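Local coordinates for phosphoheptose isomerase (Neisseria gonorrhoeae, PDB 5I01), which probably catalyses the isomerization of sedoheptulose 7-phosphate to D-glycero-D-manno-heptose 7-phosphate, working as a zinc-binding homotetramer, at residues 129-134 against 152-157; 144-149 against 157-162. The protein carries 1 engineered substitution. All coordinates share one frame; numbering follows the deposited sequence.

Contact 1 of 2, residues 129-134 against 152-157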
loop_
_atom_site.group_PDB
_atom_site.type_symbol
_atom_site.label_atom_id
_atom_site.label_comp_id
_atom_site.label_asym_id
_atom_site.label_seq_id
_atom_site.Cartn_x
_atom_site.Cartn_y
_atom_site.Cartn_z
ATOM N N ASN A 129 -6.033 18.298 -0.538
ATOM C CA ASN A 129 -6.144 17.248 -1.577
ATOM C C ASN A 129 -7.542 16.642 -1.728
ATOM O O ASN A 129 -7.915 16.257 -2.840
ATOM C CB ASN A 129 -5.074 16.152 -1.459
ATOM C CG ASN A 129 -5.053 15.467 -0.112
ATOM O OD1 ASN A 129 -5.915 15.685 0.738
ATOM N ND2 ASN A 129 -4.040 14.631 0.090
ATOM N N VAL A 130 -8.312 16.598 -0.645
ATOM C CA VAL A 130 -9.721 16.168 -0.711
ATOM C C VAL A 130 -10.619 17.225 -1.376
ATOM O O VAL A 130 -11.527 16.871 -2.119
ATOM C CB VAL A 130 -10.292 15.796 0.670
ATOM C CG1 VAL A 130 -11.721 15.256 0.527
ATOM C CG2 VAL A 130 -9.385 14.780 1.359
ATOM N N ILE A 131 -10.356 18.510 -1.111
ATOM C CA ILE A 131 -11.025 19.628 -1.824
ATOM C C ILE A 131 -10.800 19.557 -3.344
ATOM O O ILE A 131 -11.766 19.612 -4.122
ATOM C CB ILE A 131 -10.553 21.019 -1.304
ATOM C CG1 ILE A 131 -11.060 21.269 0.136
ATOM C CG2 ILE A 131 -10.984 22.153 -2.249
ATOM C CD1 ILE A 131 -10.344 22.404 0.853
ATOM N N GLU A 132 -9.540 19.446 -3.766
ATOM C CA GLU A 132 -9.231 19.337 -5.201
ATOM C C GLU A 132 -9.908 18.113 -5.843
ATOM O O GLU A 132 -10.341 18.182 -7.003
ATOM C CB GLU A 132 -7.711 19.341 -5.458
ATOM C CG GLU A 132 -7.079 20.731 -5.488
ATOM C CD GLU A 132 -7.306 21.470 -6.814
ATOM O OE1 GLU A 132 -6.839 20.988 -7.880
ATOM O OE2 GLU A 132 -7.939 22.548 -6.802
ATOM N N ALA A 133 -10.013 17.014 -5.086
ATOM C CA ALA A 133 -10.746 15.816 -5.537
ATOM C C ALA A 133 -12.246 16.067 -5.755
ATOM O O ALA A 133 -12.824 15.537 -6.699
ATOM C CB ALA A 133 -10.550 14.663 -4.562
ATOM N N VAL A 134 -12.863 16.862 -4.877
ATOM C CA VAL A 134 -14.273 17.261 -5.018
ATOM C C VAL A 134 -14.507 18.053 -6.320
ATOM O O VAL A 134 -15.472 17.788 -7.059
ATOM C CB VAL A 134 -14.760 18.061 -3.782
ATOM C CG1 VAL A 134 -16.138 18.678 -4.014
ATOM C CG2 VAL A 134 -14.796 17.159 -2.553
ATOM N N GLY A 152 -17.621 21.206 9.267
ATOM C CA GLY A 152 -17.621 20.745 7.884
ATOM C C GLY A 152 -16.625 21.426 6.966
ATOM O O GLY A 152 -16.456 20.986 5.834
ATOM N N GLY A 153 -15.988 22.504 7.424
ATOM C CA GLY A 153 -14.921 23.174 6.674
ATOM C C GLY A 153 -15.306 23.682 5.297
ATOM O O GLY A 153 -16.483 23.909 5.015
ATOM N N LYS A 154 -14.305 23.849 4.438
ATOM C CA LYS A 154 -14.544 24.292 3.065
ATOM C C LYS A 154 -15.335 23.261 2.251
ATOM O O LYS A 154 -16.106 23.635 1.366
ATOM C CB LYS A 154 -13.230 24.586 2.356
ATOM C CG LYS A 154 -12.367 25.628 3.055
ATOM C CD LYS A 154 -11.587 26.469 2.049
ATOM C CE LYS A 154 -10.550 27.346 2.726
ATOM N NZ LYS A 154 -9.478 26.532 3.359
ATOM N N ILE A 155 -15.146 21.974 2.562
ATOM C CA ILE A 155 -15.836 20.871 1.860
ATOM C C ILE A 155 -17.368 20.939 1.988
ATOM O O ILE A 155 -18.065 20.826 0.981
ATOM C CB ILE A 155 -15.280 19.480 2.275
ATOM C CG1 ILE A 155 -13.853 19.316 1.735
ATOM C CG2 ILE A 155 -16.164 18.353 1.740
ATOM C CD1 ILE A 155 -13.050 18.197 2.372
ATOM N N ALA A 156 -17.877 21.150 3.203
ATOM C CA ALA A 156 -19.324 21.308 3.431
ATOM C C ALA A 156 -19.896 22.489 2.651
ATOM O O ALA A 156 -20.966 22.371 2.041
ATOM C CB ALA A 156 -19.629 21.465 4.912
ATOM N N ALA A 157 -19.170 23.610 2.661
ATOM C CA ALA A 157 -19.532 24.798 1.866
ATOM C C ALA A 157 -19.617 24.523 0.360
ATOM O O ALA A 157 -20.422 25.132 -0.328
ATOM C CB ALA A 157 -18.551 25.942 2.131
#
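I155 meets both V130 and I131, and the contact between 129-134 and 152-157 is apolar. The CD1 end of I155 reaches V130 CG1 at 3.7 Å, and V130 CB is only slightly farther from it. These two side chains cross at about a right angle. With chi1 at -176°, V130 turns CG1 away from its own N and brings it up to I155 CD1. Nearer the backbone of I155, its CG1 lies 3.8 Å from I131 CG1. I155 and I131 have the same rotamer (chi1 -69° in each), and their side chains meet at a slant. At the outer edge I131 CD1 rests against K154 CB at 3.9 Å. The lysine chain then leads away and is exposed. No hydrogen bond joins the two segments.

Near the start of its helix, K154 N is hydrogen-bonded to N126 OD1. I155 also touches S122, and V130 lies close to S127; both serines are predicted to bind substrate, so the contact probably borders the substrate site.

The two helical segments run nearly parallel, at 16°, with their axes 9.9 Å apart. I131 CA and I155 CA form the nearest CA pair between them, at 6.2 Å. I155 continues inward onto A146 and T148 of strand 143-149, and the helices thus lie side by side over the parallel sheet of the SIS domain.

Contact 2 of 2, residues 144-149 against 157-162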
loop_
_atom_site.group_PDB
_atom_site.type_symbol
_atom_site.label_atom_id
_atom_site.label_comp_id
_atom_site.label_asym_id
_atom_site.label_seq_id
_atom_site.Cartn_x
_atom_site.Cartn_y
_atom_site.Cartn_z
ATOM N N VAL A 144 -21.043 13.417 -4.791
ATOM C CA VAL A 144 -20.049 13.391 -3.710
ATOM C C VAL A 144 -20.718 13.050 -2.383
ATOM O O VAL A 144 -21.836 13.490 -2.118
ATOM C CB VAL A 144 -19.265 14.727 -3.624
ATOM C CG1 VAL A 144 -18.259 14.734 -2.475
ATOM C CG2 VAL A 144 -18.525 14.967 -4.927
ATOM N N ILE A 145 -20.038 12.231 -1.576
ATOM C CA ILE A 145 -20.428 11.979 -0.192
ATOM C C ILE A 145 -19.242 12.387 0.666
ATOM O O ILE A 145 -18.184 11.759 0.615
ATOM C CB ILE A 145 -20.799 10.502 0.060
ATOM C CG1 ILE A 145 -22.017 10.114 -0.779
ATOM C CG2 ILE A 145 -21.076 10.243 1.548
ATOM C CD1 ILE A 145 -22.243 8.622 -0.889
ATOM N N ALA A 146 -19.417 13.453 1.438
ATOM C CA ALA A 146 -18.355 13.979 2.274
ATOM C C ALA A 146 -18.519 13.442 3.687
ATOM O O ALA A 146 -19.599 13.560 4.269
ATOM C CB ALA A 146 -18.400 15.498 2.280
ATOM N N LEU A 147 -17.453 12.839 4.221
ATOM C CA LEU A 147 -17.374 12.499 5.631
ATOM C C LEU A 147 -16.462 13.527 6.285
ATOM O O LEU A 147 -15.241 13.476 6.101
ATOM C CB LEU A 147 -16.859 11.065 5.829
ATOM C CG LEU A 147 -17.928 9.972 5.660
ATOM C CD1 LEU A 147 -18.428 9.930 4.221
ATOM C CD2 LEU A 147 -17.416 8.604 6.058
ATOM N N THR A 148 -17.062 14.467 7.025
ATOM C CA THR A 148 -16.334 15.574 7.673
ATOM C C THR A 148 -16.538 15.614 9.182
ATOM O O THR A 148 -17.325 14.844 9.730
ATOM C CB THR A 148 -16.743 16.948 7.099
ATOM O OG1 THR A 148 -18.080 17.268 7.507
ATOM C CG2 THR A 148 -16.654 16.960 5.565
ATOM N N GLY A 149 -15.806 16.510 9.843
ATOM C CA GLY A 149 -15.957 16.771 11.280
ATOM C C GLY A 149 -15.978 18.252 11.562
ATOM O O GLY A 149 -15.825 19.058 10.652
ATOM N N ALA A 157 -19.170 23.610 2.661
ATOM C CA ALA A 157 -19.532 24.798 1.866
ATOM C C ALA A 157 -19.617 24.523 0.360
ATOM O O ALA A 157 -20.422 25.132 -0.328
ATOM C CB ALA A 157 -18.551 25.942 2.131
ATOM N N MET A 158 -18.811 23.581 -0.122
ATOM C CA MET A 158 -18.596 23.327 -1.552
ATOM C C MET A 158 -19.628 22.407 -2.229
ATOM O O MET A 158 -19.647 22.327 -3.451
ATOM C CB MET A 158 -17.191 22.719 -1.706
ATOM C CG MET A 158 -16.492 22.871 -3.049
ATOM S SD MET A 158 -14.906 21.980 -3.156
ATOM C CE MET A 158 -14.375 21.900 -1.451
ATOM N N LEU A 159 -20.489 21.737 -1.467
ATOM C CA LEU A 159 -21.359 20.674 -2.026
ATOM C C LEU A 159 -22.609 21.153 -2.801
ATOM O O LEU A 159 -23.293 22.085 -2.387
ATOM C CB LEU A 159 -21.820 19.727 -0.911
ATOM C CG LEU A 159 -20.767 19.092 0.012
ATOM C CD1 LEU A 159 -21.434 18.069 0.918
ATOM C CD2 LEU A 159 -19.619 18.455 -0.760
ATOM N N LYS A 160 -22.913 20.476 -3.905
ATOM C CA LYS A 160 -24.173 20.679 -4.630
ATOM C C LYS A 160 -25.361 20.041 -3.887
ATOM O O LYS A 160 -25.173 19.242 -2.967
ATOM C CB LYS A 160 -24.101 20.059 -6.033
ATOM C CG LYS A 160 -22.981 20.552 -6.939
ATOM C CD LYS A 160 -23.166 19.951 -8.330
ATOM C CE LYS A 160 -21.991 20.188 -9.274
ATOM N NZ LYS A 160 -21.511 21.600 -9.297
ATOM N N ASP A 161 -26.576 20.393 -4.311
ATOM C CA ASP A 161 -27.833 19.784 -3.809
ATOM C C ASP A 161 -27.831 18.258 -3.839
ATOM O O ASP A 161 -28.340 17.617 -2.925
ATOM C CB ASP A 161 -29.052 20.257 -4.648
ATOM C CG ASP A 161 -29.789 21.438 -4.027
ATOM O OD1 ASP A 161 -30.096 21.388 -2.813
ATOM O OD2 ASP A 161 -30.096 22.406 -4.764
ATOM N N THR A 162 -27.283 17.697 -4.915
ATOM C CA THR A 162 -27.261 16.245 -5.157
ATOM C C THR A 162 -26.171 15.464 -4.389
ATOM O O THR A 162 -26.093 14.241 -4.515
ATOM C CB THR A 162 -27.098 15.965 -6.667
ATOM O OG1 THR A 162 -26.029 16.765 -7.190
ATOM C CG2 THR A 162 -28.372 16.306 -7.415
#
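L159 packs on V144 and A146 with the two methyls of its forked end. L159 CD2 lies 4.3 Å from V144 CG1, and L159 CD1 lies 4.2 Å from A146 CB. One leucine thus spans two alternate residues on the same face of the strand. The trans chi1 of V144 (178°) puts CG1 on the L159 side. Both strand residues are buried, and the contact is purely apolar. The backbones stay well apart, with V144 CA and L159 CA 7.6 Å from each other, and the side chains bridge the distance.

L159 follows the end of helix 153-158, where the chain turns back toward the sheet. The contact lies within the beta-alpha-beta unit of strand 143-149, helix 153-158 and strand 164-168. Such crossovers build the parallel sheet of the SIS fold.

Around this pair, L165 of strand 164-168 touches both L159 and A146, and A137 of helix 128-139 packs on V144. Backbone bonds to V164 and L166 hold A146 in the sheet. D163 bonds to both segments, through OD1 to V144 N and through OD2 to K160 N, the residue after L159.

In the fold
Contacts 1 and 2 share helix 153-158, and their centres are about 7 Å apart. Contact 1 joins this helix to helix 128-139 and is partly buried. Contact 2 joins the chain leaving the helix to strand 143-149 and is buried. Contact 1 pairs branched side chains of two helices, with K154 at the exposed edge. Contact 2 sets one leucine on the buried strand, where the A146 side chain is about 7 Å from that of S122. They also touch directly. I155 CG2 packs on A146 CB at 3.7 Å, and the M158 side chain reaches I131 and V134. Through these contacts the two apolar patches join at helix 153-158.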